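Local coordinates for protein gamma-glutamylcyclotransferase (Homo sapiens, PDB 3CRY) that catalyses the release of 5-oxoproline from gamma-glutamyl dipeptides as a homodimeric enzyme with a possible role in glutathione homeostasis, at residues 19-23 and 78-82; 25-29 and 145-150; 54-58 and 101-105; 64-69 and 133-139. The protein carries 1 engineered substitution. Residue numbers count along the deposited sequence, not the author numbering.

Contact 1. Residues 19-23 and 78-82; sequences YFAYG and EVWGV
Two neighbouring strands of an antiparallel sheet meet here, at the inferred substrate-binding segment 19-23. Phe20 also bonds through its backbone to Arg123 of strand 119-126, so the sheet closes as a barrel. The axes of 19-21 and 78-82 approach to 5.1 Å at 122°. The two segments share one bridge, Ala21 with Val82, an antiparallel hydrogen-bonded pair, and diverge toward Tyr22 and Val79. On the other side, Tyr19 pairs with Trp84. Ala21 N donates to Val82 O at 2.8 Å, and Val82 N donates to Ala21 O at 3.0 Å. Val82, chi1 t, shares a face of the sheet with Ala21. Phe20, chi1 t, lays its ring along the partner strand: CE1 is 3.5 Å from CA of Gly81. A side chain at Gly81 would clash with this ring. Val79, chi1 t, packs CG1 against CB of Tyr22 at 3.8 Å. Tyr22 has chi1 p, and its hydroxyl bonds to Tyr125 O. Where the strands diverge, one water donates to Tyr22 O at 2.9 Å and Trp80 O at 2.8 Å.

Contact 2. Residues 25-29 and 145-150; sequences NLLTE and MGAKEN
Leu27, with chi1 t and chi2 p, lays its side chain over the last turn of helix 137-149. Its CD1 lies 3.9 Å from CB of Met145 and 3.6 Å from N of Gly146. Leu27 is also the N-cap residue of helix 28-34, so the start of one helix meets the end of another. The backbones come very close: the CA atoms of Leu27 and Gly146 are 3.6 Å apart. A CB on Gly146 would clash with Leu26 C and Leu27 N. Leu26, chi1 m and chi2 t, sets CD1 4.4 Å from CB of Ala147 and reaches Val82 on strand 77-87. Ile179 of helix 174-181 touches both Leu27 and Met145. Glu149, chi1 and chi2 t, accepts through OE1 from Thr28 N at 2.9 Å and Thr28 OG1 at 2.8 Å, which binds the first turn of helix 28-34. A water bridges Thr28 OG1 and Asn150 OD1. Asn150, where helical backbone angles end, donates from ND2 to Leu26 O at 2.7 Å.

Contact 3. Residues 54-58 and 101-105; sequences GNSQG and KSGMY
A type II beta turn, Asn55 to Gly58, closes the end of strand 49-56 and packs on the loop between helix 91-97 and strand 106-114. The turn is held by Gly58 N donating to Asn55 O at 3.1 Å. Along the loop, Ser102 makes a slight contact, its O lying 4.2 Å from CG of Gln57. Gly103 follows with positive phi (85°) and psi 16°. Its O accepts from Gln57 NE2 at 3.0 Å, nearly straight at 169°. Gln57, itself at phi 58° and psi 25°, reaches it with chi1 and chi2 m. Met104 comes next and sits across from Ser56, with CA atoms 5.4 Å apart. Its chi angles are all m, which folds the thioether back over the turn. CE lies 3.7 Å from CB of Ser56, and SD lies 4.0 Å from CG of Gln57. Tyr105 then turns its CB away, and its hydroxyl bonds to Ala69 O. The contact is part of the dimer interface: Gln73 of the second subunit accepts through O from Gln57 NE2 and donates through NE2 to Tyr105 O. Ser56, chi1 t, points toward the loop and donates from OG to Met104 O at 2.6 Å.

Contact 4. Residues 64-69 and 133-139; sequences WHGGIA and APPSPQY. With ACT (acetate ion), chain C.
The apolar centre, where loop 64-67 and the first residues of strand 68-74 pack on the start of helix 137-149 and the loop leading into it, is an edge-to-face aromatic pair. The edge of Tyr139 (chi1 t) meets the face of the five-membered ring of Trp64 (chi1 m), with centroids 4.5 Å apart and planes at 56°. Ile68 adds a CH-pi contact, CG2 lying 4.2 Å from the Tyr139 centroid and over its face. Further out, Gly67 and Pro135 pass with CA atoms 4.4 Å apart. Gly67 N donates to Pro134 O at 2.9 Å. CA of Gly67 makes a CA-H...O contact with Ala133 O at 3.3 Å. A CB on Gly66 would clash with Ser136 N, and one on Gly67 with Ala133 O. Ser136, chi1 p, is the helix N-cap: OG accepts from Tyr139 N at 3.1 Å and donates to Trp64 O at 2.8 Å. Tyr139 is an inferred substrate-binding residue, and Ala69 N donates to its OH at 2.9 Å. An acetate, probably from the crystallisation liquor, bonds Ser24 OG, also inferred to bind substrate. Tyr139 OH donates to acetate O at a very short 2.5 Å.

In the fold
Contacts 1 and 2 touch, with centres about 11 Å apart, as the chain runs from strand 16-21 to helix 28-34. Contacts 3 and 4 have centres about 14 Å apart and meet where strands 49-56 and 68-74 pair in the three-stranded sheet. Contacts 2 and 4 share helix 137-149, with centres about 16 Å apart. Along the chain, the first segments come in the order 1, 2, 3, 4; the second segments run 1, 3, 4, 2. Contact 1 therefore crosses the other three. Tyr22 and Gly23 pack on Ala69, and Gly23 CA lies 4.3 Å from Tyr139 OH, so two parts of the inferred substrate site come together. Tyr19 lies about 4 Å, side chain to side chain, from Gln98, an engineered residue at the position of the experimentally identified proton acceptor.

Contact 1. Residues 19-23 and 78-82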
loop_
_atom_site.group_PDB
_atom_site.type_symbol
_atom_site.label_atom_id
_atom_site.label_comp_id
_atom_site.label_asym_id
_atom_site.label_seq_id
_atom_site.Cartn_x
_atom_site.Cartn_y
_atom_site.Cartn_z
ATOM N N TYR A 19 -5.602 2.889 -13.946
ATOM C CA TYR A 19 -4.743 3.603 -12.992
ATOM C C TYR A 19 -5.568 4.734 -12.351
ATOM O O TYR A 19 -6.126 5.559 -13.055
ATOM C CB TYR A 19 -3.493 4.155 -13.716
ATOM C CG TYR A 19 -2.789 5.269 -12.948
ATOM C CD1 TYR A 19 -2.383 5.083 -11.614
ATOM C CD2 TYR A 19 -2.512 6.493 -13.548
ATOM C CE1 TYR A 19 -1.756 6.117 -10.892
ATOM C CE2 TYR A 19 -1.864 7.519 -12.843
ATOM C CZ TYR A 19 -1.503 7.332 -11.523
ATOM O OH TYR A 19 -0.886 8.339 -10.819
ATOM N N PHE A 20 -5.629 4.759 -11.015
ATOM C CA PHE A 20 -6.398 5.775 -10.286
ATOM C C PHE A 20 -5.453 6.878 -9.805
ATOM O O PHE A 20 -4.571 6.638 -8.951
ATOM C CB PHE A 20 -7.150 5.133 -9.094
ATOM C CG PHE A 20 -7.895 6.116 -8.211
ATOM C CD1 PHE A 20 -9.115 6.669 -8.637
ATOM C CD2 PHE A 20 -7.398 6.465 -6.939
ATOM C CE1 PHE A 20 -9.826 7.590 -7.824
ATOM C CE2 PHE A 20 -8.115 7.353 -6.112
ATOM C CZ PHE A 20 -9.335 7.914 -6.561
ATOM N N ALA A 21 -5.609 8.056 -10.409
ATOM C CA ALA A 21 -4.817 9.249 -10.041
ATOM C C ALA A 21 -5.568 10.202 -9.140
ATOM O O ALA A 21 -6.718 10.502 -9.404
ATOM C CB ALA A 21 -4.363 9.990 -11.292
ATOM N N TYR A 22 -4.900 10.700 -8.089
ATOM C CA TYR A 22 -5.508 11.669 -7.180
ATOM C C TYR A 22 -4.682 12.957 -6.940
ATOM O O TYR A 22 -5.117 13.847 -6.189
ATOM C CB TYR A 22 -5.819 10.972 -5.840
ATOM C CG TYR A 22 -4.615 10.336 -5.192
ATOM C CD1 TYR A 22 -3.710 11.116 -4.426
ATOM C CD2 TYR A 22 -4.356 8.970 -5.345
ATOM C CE1 TYR A 22 -2.581 10.549 -3.854
ATOM C CE2 TYR A 22 -3.217 8.373 -4.742
ATOM C CZ TYR A 22 -2.344 9.176 -4.012
ATOM O OH TYR A 22 -1.234 8.621 -3.426
ATOM N N GLY A 23 -3.492 13.025 -7.545
ATOM C CA GLY A 23 -2.556 14.149 -7.372
ATOM C C GLY A 23 -2.333 14.866 -8.696
ATOM O O GLY A 23 -3.310 15.142 -9.409
ATOM N N GLU A 78 -13.363 10.376 2.012
ATOM C CA GLU A 78 -13.306 9.887 0.641
ATOM C C GLU A 78 -12.317 10.711 -0.169
ATOM O O GLU A 78 -11.990 11.840 0.212
ATOM C CB GLU A 78 -14.688 9.890 -0.033
ATOM C CG GLU A 78 -15.282 11.271 -0.174
ATOM C CD GLU A 78 -16.784 11.243 -0.454
ATOM O OE1 GLU A 78 -17.520 10.411 0.152
ATOM O OE2 GLU A 78 -17.223 12.066 -1.283
ATOM N N VAL A 79 -11.834 10.110 -1.254
ATOM C CA VAL A 79 -10.931 10.771 -2.192
ATOM C C VAL A 79 -11.499 10.572 -3.601
ATOM O O VAL A 79 -11.775 9.429 -3.996
ATOM C CB VAL A 79 -9.500 10.159 -2.107
ATOM C CG1 VAL A 79 -8.613 10.659 -3.251
ATOM C CG2 VAL A 79 -8.857 10.493 -0.773
ATOM N N TRP A 80 -11.682 11.669 -4.342
ATOM C CA TRP A 80 -12.079 11.579 -5.752
ATOM C C TRP A 80 -10.856 11.661 -6.648
ATOM O O TRP A 80 -9.890 12.367 -6.339
ATOM C CB TRP A 80 -13.047 12.702 -6.114
ATOM C CG TRP A 80 -14.459 12.457 -5.612
ATOM C CD1 TRP A 80 -14.975 12.808 -4.394
ATOM C CD2 TRP A 80 -15.516 11.818 -6.331
ATOM N NE1 TRP A 80 -16.301 12.433 -4.314
ATOM C CE2 TRP A 80 -16.655 11.819 -5.491
ATOM C CE3 TRP A 80 -15.618 11.246 -7.609
ATOM C CZ2 TRP A 80 -17.879 11.262 -5.888
ATOM C CZ3 TRP A 80 -16.852 10.681 -7.998
ATOM C CH2 TRP A 80 -17.956 10.712 -7.135
ATOM N N GLY A 81 -10.911 10.969 -7.780
ATOM C CA GLY A 81 -9.797 11.009 -8.701
ATOM C C GLY A 81 -10.227 10.652 -10.111
ATOM O O GLY A 81 -11.419 10.508 -10.400
ATOM N N VAL A 82 -9.226 10.507 -10.974
ATOM C CA VAL A 82 -9.421 10.174 -12.389
ATOM C C VAL A 82 -8.841 8.789 -12.629
ATOM O O VAL A 82 -7.697 8.515 -12.231
ATOM C CB VAL A 82 -8.698 11.180 -13.344
ATOM C CG1 VAL A 82 -8.653 10.629 -14.802
ATOM C CG2 VAL A 82 -9.395 12.551 -13.290
HETATM O O HOH W 1 -7.895 14.092 -5.383
#

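Contact 2. Residues 25-29 and 145-150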
loop_
_atom_site.group_PDB
_atom_site.type_symbol
_atom_site.label_atom_id
_atom_site.label_comp_id
_atom_site.label_asym_id
_atom_site.label_seq_id
_atom_site.Cartn_x
_atom_site.Cartn_y
_atom_site.Cartn_z
ATOM N N ASN A 25 -1.276 13.879 -11.440
ATOM C CA ASN A 25 -1.776 13.099 -12.593
ATOM C C ASN A 25 -3.294 13.247 -12.869
ATOM O O ASN A 25 -3.815 12.640 -13.804
ATOM C CB ASN A 25 -1.352 11.619 -12.519
ATOM C CG ASN A 25 0.130 11.404 -12.883
ATOM O OD1 ASN A 25 0.759 12.219 -13.585
ATOM N ND2 ASN A 25 0.685 10.298 -12.407
ATOM N N LEU A 26 -3.991 14.061 -12.072
ATOM C CA LEU A 26 -5.340 14.505 -12.436
ATOM C C LEU A 26 -5.349 15.343 -13.723
ATOM O O LEU A 26 -6.378 15.388 -14.418
ATOM C CB LEU A 26 -5.952 15.359 -11.315
ATOM C CG LEU A 26 -6.347 14.635 -10.034
ATOM C CD1 LEU A 26 -6.761 15.681 -8.977
ATOM C CD2 LEU A 26 -7.470 13.600 -10.287
ATOM N N LEU A 27 -4.228 16.013 -14.026
ATOM C CA LEU A 27 -4.150 16.908 -15.190
ATOM C C LEU A 27 -3.638 16.175 -16.433
ATOM O O LEU A 27 -2.563 15.579 -16.421
ATOM C CB LEU A 27 -3.253 18.117 -14.894
ATOM C CG LEU A 27 -3.264 19.180 -16.003
ATOM C CD1 LEU A 27 -4.641 19.866 -16.120
ATOM C CD2 LEU A 27 -2.156 20.195 -15.741
ATOM N N THR A 28 -4.415 16.235 -17.506
ATOM C CA THR A 28 -4.093 15.461 -18.724
ATOM C C THR A 28 -2.707 15.815 -19.278
ATOM O O THR A 28 -1.921 14.913 -19.618
ATOM C CB THR A 28 -5.195 15.650 -19.774
ATOM O OG1 THR A 28 -6.440 15.305 -19.175
ATOM C CG2 THR A 28 -4.971 14.766 -20.991
ATOM N N GLU A 29 -2.390 17.108 -19.374
ATOM C CA GLU A 29 -1.074 17.497 -19.889
ATOM C C GLU A 29 0.089 17.043 -19.000
ATOM O O GLU A 29 1.180 16.754 -19.502
ATOM C CB GLU A 29 -0.973 18.996 -20.181
ATOM C CG GLU A 29 0.150 19.295 -21.193
ATOM C CD GLU A 29 0.351 20.774 -21.486
ATOM O OE1 GLU A 29 -0.474 21.592 -21.039
ATOM O OE2 GLU A 29 1.356 21.123 -22.158
ATOM N N MET A 145 -6.327 22.389 -11.419
ATOM C CA MET A 145 -6.565 22.422 -12.880
ATOM C C MET A 145 -7.056 21.079 -13.399
ATOM O O MET A 145 -8.005 21.015 -14.185
ATOM C CB MET A 145 -5.287 22.808 -13.619
ATOM C CG MET A 145 -4.966 24.294 -13.528
ATOM S SD MET A 145 -3.358 24.676 -14.269
ATOM C CE MET A 145 -3.617 24.192 -15.975
ATOM N N GLY A 146 -6.392 20.014 -12.952
ATOM C CA GLY A 146 -6.759 18.657 -13.383
ATOM C C GLY A 146 -8.151 18.281 -12.891
ATOM O O GLY A 146 -8.927 17.643 -13.617
ATOM N N ALA A 147 -8.469 18.662 -11.652
ATOM C CA ALA A 147 -9.774 18.331 -11.073
ATOM C C ALA A 147 -10.890 19.003 -11.884
ATOM O O ALA A 147 -11.943 18.415 -12.147
ATOM C CB ALA A 147 -9.821 18.757 -9.598
ATOM N N LYS A 148 -10.654 20.246 -12.291
ATOM C CA LYS A 148 -11.657 20.985 -13.056
ATOM C C LYS A 148 -11.785 20.428 -14.478
ATOM O O LYS A 148 -12.890 20.150 -14.952
ATOM C CB LYS A 148 -11.258 22.460 -13.099
ATOM C CG LYS A 148 -12.228 23.326 -13.858
ATOM C CD LYS A 148 -11.845 24.785 -13.665
ATOM C CE LYS A 148 -12.981 25.681 -14.077
ATOM N NZ LYS A 148 -12.789 26.075 -15.480
ATOM N N GLU A 149 -10.644 20.235 -15.141
ATOM C CA GLU A 149 -10.596 19.750 -16.525
ATOM C C GLU A 149 -11.306 18.412 -16.704
ATOM O O GLU A 149 -11.992 18.187 -17.709
ATOM C CB GLU A 149 -9.128 19.604 -16.942
ATOM C CG GLU A 149 -8.875 18.898 -18.265
ATOM C CD GLU A 149 -7.388 18.673 -18.498
ATOM O OE1 GLU A 149 -6.832 17.754 -17.853
ATOM O OE2 GLU A 149 -6.777 19.430 -19.296
ATOM N N ASN A 150 -11.093 17.514 -15.749
ATOM C CA ASN A 150 -11.597 16.154 -15.867
ATOM C C ASN A 150 -12.915 15.876 -15.136
ATOM O O ASN A 150 -13.326 14.732 -15.002
ATOM C CB ASN A 150 -10.472 15.142 -15.562
ATOM C CG ASN A 150 -9.487 15.009 -16.719
ATOM O OD1 ASN A 150 -9.881 14.910 -17.892
ATOM N ND2 ASN A 150 -8.197 15.039 -16.408
HETATM O O HOH W 2 -8.936 14.686 -20.223
HETATM O O HOH W 3 -4.220 19.278 -19.632
#

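Contact 3. Residues 54-58 and 101-105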
loop_
_atom_site.group_PDB
_atom_site.type_symbol
_atom_site.label_atom_id
_atom_site.label_comp_id
_atom_site.label_asym_id
_atom_site.label_seq_id
_atom_site.Cartn_x
_atom_site.Cartn_y
_atom_site.Cartn_z
ATOM N N GLY A 54 2.864 15.250 1.810
ATOM C CA GLY A 54 4.059 15.110 2.624
ATOM C C GLY A 54 5.352 14.902 1.888
ATOM O O GLY A 54 5.399 14.855 0.650
ATOM N N ASN A 55 6.393 14.762 2.696
ATOM C CA ASN A 55 7.755 14.549 2.241
ATOM C C ASN A 55 8.090 13.087 2.488
ATOM O O ASN A 55 8.314 12.672 3.636
ATOM C CB ASN A 55 8.696 15.468 3.025
ATOM C CG ASN A 55 8.439 16.942 2.734
ATOM O OD1 ASN A 55 8.005 17.298 1.637
ATOM N ND2 ASN A 55 8.677 17.805 3.734
ATOM N N SER A 56 8.091 12.302 1.418
ATOM C CA SER A 56 8.300 10.861 1.568
ATOM C C SER A 56 9.744 10.616 1.979
ATOM O O SER A 56 10.663 11.229 1.434
ATOM C CB SER A 56 7.967 10.124 0.260
ATOM O OG SER A 56 7.752 8.742 0.516
ATOM N N GLN A 57 9.947 9.731 2.955
ATOM C CA GLN A 57 11.300 9.441 3.462
ATOM C C GLN A 57 11.982 10.728 3.978
ATOM O O GLN A 57 13.217 10.832 3.990
ATOM C CB GLN A 57 12.158 8.740 2.391
ATOM C CG GLN A 57 11.577 7.428 1.832
ATOM C CD GLN A 57 11.499 6.330 2.886
ATOM O OE1 GLN A 57 12.215 6.370 3.897
ATOM N NE2 GLN A 57 10.633 5.352 2.658
ATOM N N GLY A 58 11.162 11.701 4.380
ATOM C CA GLY A 58 11.650 12.988 4.894
ATOM C C GLY A 58 12.248 13.906 3.828
ATOM O O GLY A 58 12.861 14.936 4.148
ATOM N N LYS A 101 11.211 2.227 -6.233
ATOM C CA LYS A 101 12.485 1.605 -5.824
ATOM C C LYS A 101 13.283 2.396 -4.787
ATOM O O LYS A 101 14.103 1.804 -4.066
ATOM C CB LYS A 101 13.338 1.278 -7.049
ATOM C CG LYS A 101 12.794 0.079 -7.826
ATOM C CD LYS A 101 13.711 -0.247 -8.994
ATOM C CE LYS A 101 13.071 -1.183 -10.002
ATOM N NZ LYS A 101 13.777 -1.054 -11.327
ATOM N N SER A 102 13.039 3.704 -4.684
ATOM C CA SER A 102 13.690 4.513 -3.648
ATOM C C SER A 102 12.802 4.687 -2.407
ATOM O O SER A 102 13.123 5.447 -1.488
ATOM C CB SER A 102 14.162 5.863 -4.216
ATOM O OG SER A 102 13.077 6.690 -4.564
ATOM N N GLY A 103 11.678 3.972 -2.390
ATOM C CA GLY A 103 10.834 3.936 -1.202
ATOM C C GLY A 103 9.858 5.084 -1.120
ATOM O O GLY A 103 9.300 5.339 -0.029
ATOM N N MET A 104 9.642 5.786 -2.241
ATOM C CA MET A 104 8.809 6.993 -2.184
ATOM C C MET A 104 7.310 6.675 -2.084
ATOM O O MET A 104 6.582 7.287 -1.288
ATOM C CB MET A 104 9.139 7.990 -3.320
ATOM C CG MET A 104 10.622 8.463 -3.280
ATOM S SD MET A 104 11.176 9.263 -1.714
ATOM C CE MET A 104 10.727 10.978 -2.036
ATOM N N TYR A 105 6.871 5.729 -2.909
ATOM C CA TYR A 105 5.505 5.215 -2.902
ATOM C C TYR A 105 5.561 3.700 -3.015
ATOM O O TYR A 105 6.544 3.134 -3.519
ATOM C CB TYR A 105 4.721 5.743 -4.109
ATOM C CG TYR A 105 4.343 7.228 -4.064
ATOM C CD1 TYR A 105 5.237 8.201 -4.506
ATOM C CD2 TYR A 105 3.101 7.636 -3.605
ATOM C CE1 TYR A 105 4.890 9.552 -4.504
ATOM C CE2 TYR A 105 2.730 8.995 -3.587
ATOM C CZ TYR A 105 3.637 9.942 -4.031
ATOM O OH TYR A 105 3.300 11.262 -4.026
HETATM O O HOH W 4 7.017 6.176 1.639
#

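Contact 4. Residues 64-69 and 133-139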
loop_
_atom_site.group_PDB
_atom_site.type_symbol
_atom_site.label_atom_id
_atom_site.label_comp_id
_atom_site.label_asym_id
_atom_site.label_seq_id
_atom_site.Cartn_x
_atom_site.Cartn_y
_atom_site.Cartn_z
ATOM N N TRP A 64 8.737 19.670 -7.167
ATOM C CA TRP A 64 7.586 20.453 -6.722
ATOM C C TRP A 64 7.877 21.439 -5.574
ATOM O O TRP A 64 7.115 22.377 -5.360
ATOM C CB TRP A 64 6.456 19.499 -6.332
ATOM C CG TRP A 64 5.933 18.707 -7.521
ATOM C CD1 TRP A 64 6.079 17.356 -7.751
ATOM C CD2 TRP A 64 5.183 19.220 -8.627
ATOM N NE1 TRP A 64 5.454 17.005 -8.927
ATOM C CE2 TRP A 64 4.893 18.129 -9.483
ATOM C CE3 TRP A 64 4.710 20.498 -8.974
ATOM C CZ2 TRP A 64 4.164 18.283 -10.665
ATOM C CZ3 TRP A 64 3.973 20.654 -10.150
ATOM C CH2 TRP A 64 3.707 19.556 -10.981
ATOM N N HIS A 65 8.952 21.216 -4.830
ATOM C CA HIS A 65 9.311 22.128 -3.735
ATOM C C HIS A 65 8.235 22.266 -2.625
ATOM O O HIS A 65 8.014 23.349 -2.061
ATOM C CB HIS A 65 9.727 23.504 -4.313
ATOM C CG HIS A 65 10.874 23.427 -5.279
ATOM N ND1 HIS A 65 12.162 23.159 -4.876
ATOM C CD2 HIS A 65 10.928 23.573 -6.626
ATOM C CE1 HIS A 65 12.961 23.141 -5.931
ATOM N NE2 HIS A 65 12.238 23.401 -7.004
ATOM N N GLY A 66 7.574 21.153 -2.320
ATOM C CA GLY A 66 6.578 21.094 -1.249
ATOM C C GLY A 66 6.135 19.654 -1.075
ATOM O O GLY A 66 6.626 18.764 -1.783
ATOM N N GLY A 67 5.206 19.432 -0.154
ATOM C CA GLY A 67 4.657 18.076 0.089
ATOM C C GLY A 67 3.946 17.587 -1.158
ATOM O O GLY A 67 3.282 18.364 -1.864
ATOM N N ILE A 68 4.087 16.299 -1.456
ATOM C CA ILE A 68 3.353 15.736 -2.610
ATOM C C ILE A 68 2.237 14.799 -2.112
ATOM O O ILE A 68 2.172 14.461 -0.903
ATOM C CB ILE A 68 4.280 15.092 -3.665
ATOM C CG1 ILE A 68 5.113 13.959 -3.059
ATOM C CG2 ILE A 68 5.204 16.180 -4.320
ATOM C CD1 ILE A 68 6.013 13.240 -4.102
ATOM N N ALA A 69 1.322 14.445 -3.014
ATOM C CA ALA A 69 0.063 13.852 -2.584
ATOM C C ALA A 69 0.214 12.405 -2.141
ATOM O O ALA A 69 0.946 11.635 -2.758
ATOM C CB ALA A 69 -0.987 13.933 -3.710
ATOM N N ALA A 133 3.427 17.625 5.136
ATOM C CA ALA A 133 3.926 18.960 4.756
ATOM C C ALA A 133 3.073 19.530 3.632
ATOM O O ALA A 133 2.711 18.802 2.693
ATOM C CB ALA A 133 5.382 18.916 4.336
ATOM N N PRO A 134 2.765 20.842 3.712
ATOM C CA PRO A 134 1.897 21.439 2.692
ATOM C C PRO A 134 2.485 21.432 1.277
ATOM O O PRO A 134 3.711 21.552 1.104
ATOM C CB PRO A 134 1.681 22.884 3.171
ATOM C CG PRO A 134 2.315 22.998 4.503
ATOM C CD PRO A 134 3.183 21.797 4.759
ATOM N N PRO A 135 1.603 21.336 0.259
ATOM C CA PRO A 135 2.079 21.368 -1.122
ATOM C C PRO A 135 2.511 22.783 -1.524
ATOM O O PRO A 135 2.066 23.770 -0.908
ATOM C CB PRO A 135 0.833 20.973 -1.937
ATOM C CG PRO A 135 -0.349 21.461 -1.071
ATOM C CD PRO A 135 0.126 21.221 0.351
ATOM N N SER A 136 3.376 22.872 -2.531
ATOM C CA SER A 136 3.696 24.185 -3.131
ATOM C C SER A 136 2.479 24.778 -3.869
ATOM O O SER A 136 1.575 24.051 -4.291
ATOM C CB SER A 136 4.877 24.063 -4.100
ATOM O OG SER A 136 4.478 23.287 -5.224
ATOM N N PRO A 137 2.442 26.116 -4.025
ATOM C CA PRO A 137 1.372 26.676 -4.854
ATOM C C PRO A 137 1.292 26.067 -6.257
ATOM O O PRO A 137 0.185 25.815 -6.757
ATOM C CB PRO A 137 1.706 28.186 -4.894
ATOM C CG PRO A 137 2.416 28.421 -3.550
ATOM C CD PRO A 137 3.272 27.158 -3.381
ATOM N N GLN A 138 2.439 25.816 -6.879
ATOM C CA GLN A 138 2.471 25.238 -8.223
ATOM C C GLN A 138 1.834 23.843 -8.277
ATOM O O GLN A 138 1.007 23.546 -9.163
ATOM C CB GLN A 138 3.903 25.249 -8.758
ATOM C CG GLN A 138 4.509 26.694 -8.841
ATOM C CD GLN A 138 5.217 27.131 -7.541
ATOM O OE1 GLN A 138 5.003 26.551 -6.488
ATOM N NE2 GLN A 138 6.097 28.145 -7.638
ATOM N N TYR A 139 2.170 23.013 -7.300
ATOM C CA TYR A 139 1.594 21.664 -7.244
ATOM C C TYR A 139 0.092 21.718 -6.981
ATOM O O TYR A 139 -0.690 21.037 -7.662
ATOM C CB TYR A 139 2.318 20.863 -6.171
ATOM C CG TYR A 139 2.004 19.391 -6.103
ATOM C CD1 TYR A 139 2.341 18.529 -7.153
ATOM C CD2 TYR A 139 1.441 18.849 -4.934
ATOM C CE1 TYR A 139 2.099 17.155 -7.059
ATOM C CE2 TYR A 139 1.182 17.486 -4.829
ATOM C CZ TYR A 139 1.527 16.640 -5.906
ATOM O OH TYR A 139 1.288 15.277 -5.822
HETATM C C ACT C . 1.976 12.742 -7.978
HETATM O O ACT C . 1.375 13.841 -7.858
HETATM O OXT ACT C . 1.479 11.931 -8.809
HETATM C CH3 ACT C . 3.214 12.391 -7.187
HETATM O O HOH W 5 4.305 20.343 -3.571
#